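Local coordinates for Sel1 repeat family protein (Pseudomonas aeruginosa, PDB 6LCH), which probably acts as an immunity protein that binds and neutralises PldB, an effector of the bacterial type VI secretion system, at residues A[131-137]-A[159-165]. Residue numbers count along the deposited sequence, not the author numbering.
Sequences GNPPALT and CAASQGY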
loop_
_atom_site.group_PDB
_atom_site.type_symbol
_atom_site.label_atom_id
_atom_site.label_comp_id
_atom_site.label_asym_id
_atom_site.label_seq_id
_atom_site.Cartn_x
_atom_site.Cartn_y
_atom_site.Cartn_z
ATOM N N GLY A 131 7.014 -2.452 -12.049
ATOM C CA GLY A 131 6.205 -3.269 -11.171
ATOM C C GLY A 131 5.950 -2.685 -9.803
ATOM O O GLY A 131 5.622 -3.432 -8.880
ATOM N N ASN A 132 6.081 -1.377 -9.643
ATOM C CA ASN A 132 5.865 -0.744 -8.346
ATOM C C ASN A 132 4.407 -0.876 -7.926
ATOM O O ASN A 132 3.522 -0.387 -8.639
ATOM C CB ASN A 132 6.272 0.721 -8.412
ATOM C CG ASN A 132 6.022 1.448 -7.113
ATOM O OD1 ASN A 132 5.114 2.273 -7.021
ATOM N ND2 ASN A 132 6.822 1.141 -6.099
ATOM N N PRO A 133 4.110 -1.526 -6.803
ATOM C CA PRO A 133 2.704 -1.756 -6.418
ATOM C C PRO A 133 1.945 -0.464 -6.146
ATOM O O PRO A 133 0.779 -0.353 -6.553
ATOM C CB PRO A 133 2.823 -2.626 -5.155
ATOM C CG PRO A 133 4.133 -3.337 -5.324
ATOM C CD PRO A 133 5.039 -2.340 -5.999
ATOM N N PRO A 134 2.530 0.531 -5.456
ATOM C CA PRO A 134 1.795 1.802 -5.318
ATOM C C PRO A 134 1.475 2.468 -6.644
ATOM O O PRO A 134 0.354 2.962 -6.832
ATOM C CB PRO A 134 2.738 2.659 -4.464
ATOM C CG PRO A 134 3.484 1.666 -3.652
ATOM C CD PRO A 134 3.728 0.529 -4.590
ATOM N N ALA A 135 2.426 2.489 -7.582
ATOM C CA ALA A 135 2.171 3.161 -8.851
ATOM C C ALA A 135 1.101 2.439 -9.658
ATOM O O ALA A 135 0.247 3.084 -10.280
ATOM C CB ALA A 135 3.467 3.279 -9.650
ATOM N N LEU A 136 1.127 1.104 -9.665
ATOM C CA LEU A 136 0.114 0.358 -10.405
ATOM C C LEU A 136 -1.265 0.529 -9.782
ATOM O O LEU A 136 -2.275 0.526 -10.495
ATOM C CB LEU A 136 0.480 -1.125 -10.458
ATOM C CG LEU A 136 1.704 -1.579 -11.255
ATOM C CD1 LEU A 136 2.149 -2.926 -10.740
ATOM C CD2 LEU A 136 1.390 -1.657 -12.737
ATOM N N THR A 137 -1.321 0.675 -8.458
ATOM C CA THR A 137 -2.598 0.867 -7.773
ATOM C C THR A 137 -3.190 2.240 -8.068
ATOM O O THR A 137 -4.405 2.365 -8.273
ATOM C CB THR A 137 -2.403 0.674 -6.269
ATOM O OG1 THR A 137 -1.894 -0.640 -6.024
ATOM C CG2 THR A 137 -3.716 0.852 -5.523
ATOM N N CYS A 159 -1.918 -6.762 -10.878
ATOM C CA CYS A 159 -0.467 -6.904 -10.815
ATOM C C CYS A 159 0.062 -6.488 -9.449
ATOM O O CYS A 159 0.977 -7.122 -8.907
ATOM C CB CYS A 159 0.184 -6.072 -11.920
ATOM S SG CYS A 159 1.963 -6.324 -12.108
ATOM N N ALA A 160 -0.519 -5.436 -8.870
ATOM C CA ALA A 160 -0.046 -4.934 -7.587
ATOM C C ALA A 160 -0.379 -5.891 -6.448
ATOM O O ALA A 160 0.455 -6.122 -5.566
ATOM C CB ALA A 160 -0.636 -3.549 -7.324
ATOM N N ALA A 161 -1.591 -6.456 -6.437
ATOM C CA ALA A 161 -1.954 -7.330 -5.323
ATOM C C ALA A 161 -1.231 -8.667 -5.386
ATOM O O ALA A 161 -0.965 -9.266 -4.341
ATOM C CB ALA A 161 -3.458 -7.567 -5.284
ATOM N N SER A 162 -0.917 -9.155 -6.588
ATOM C CA SER A 162 -0.171 -10.404 -6.697
ATOM C C SER A 162 1.202 -10.302 -6.045
ATOM O O SER A 162 1.790 -11.331 -5.696
ATOM C CB SER A 162 -0.032 -10.824 -8.166
ATOM O OG SER A 162 0.849 -9.975 -8.887
ATOM N N GLN A 163 1.718 -9.087 -5.863
ATOM C CA GLN A 163 2.962 -8.861 -5.140
ATOM C C GLN A 163 2.742 -8.682 -3.642
ATOM O O GLN A 163 3.682 -8.318 -2.927
ATOM C CB GLN A 163 3.691 -7.647 -5.722
ATOM C CG GLN A 163 3.861 -7.719 -7.234
ATOM C CD GLN A 163 4.598 -6.525 -7.815
ATOM O OE1 GLN A 163 5.722 -6.218 -7.415
ATOM N NE2 GLN A 163 3.973 -5.855 -8.777
ATOM N N GLY A 164 1.528 -8.930 -3.155
ATOM C CA GLY A 164 1.246 -8.864 -1.734
ATOM C C GLY A 164 0.945 -7.488 -1.198
ATOM O O GLY A 164 0.978 -7.294 0.021
ATOM N N TYR A 165 0.644 -6.527 -2.066
ATOM C CA TYR A 165 0.406 -5.144 -1.667
ATOM C C TYR A 165 -1.054 -5.002 -1.250
ATOM O O TYR A 165 -1.956 -5.035 -2.094
ATOM C CB TYR A 165 0.768 -4.211 -2.819
ATOM C CG TYR A 165 0.584 -2.739 -2.545
ATOM C CD1 TYR A 165 -0.359 -2.000 -3.246
ATOM C CD2 TYR A 165 1.363 -2.080 -1.602
ATOM C CE1 TYR A 165 -0.528 -0.655 -3.012
ATOM C CE2 TYR A 165 1.198 -0.727 -1.361
ATOM C CZ TYR A 165 0.251 -0.023 -2.070
ATOM O OH TYR A 165 0.078 1.323 -1.844
#
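Helices can pack closely where a small side chain such as alanine lies at the interface, and the start of helix 133-146 against the end of helix 150-162 illustrates this. Y165, the residue with the most surface covered here, lays one ring face over the P133–P134 peptide: P133 CB comes to 3.4 Å from Y165 CG, and P134 CG to 3.9 Å from Y165 OH. T137 OG1, hydrogen-bonded to P133 O at 2.7 Å within its own helix, sits at the edge of that ring, 3.3 Å from Y165 CE1. P133 also faces A160, whose methyl side chain lets the backbones approach to 4.4 Å between P133 CA and A160 CA. These are the antiparallel helices of a Sel1 repeat, akin to the TPR helical hairpin; Y165 occupies the N-cap position of helix 166-178, while T137 and A160 both touch A168 of that helix, which continues the stack. Q163 adds a polar link: its NE2 donates to G131 O at 2.9 Å, the carbonyl of the glycine that closes a Schellman motif ending helix 123-129, while its OE1 accepts from E13 N. Nearby, L136 CD1 rests 3.7 Å from C159 SG, which a disulfide to C10 ties to the N-terminal segment.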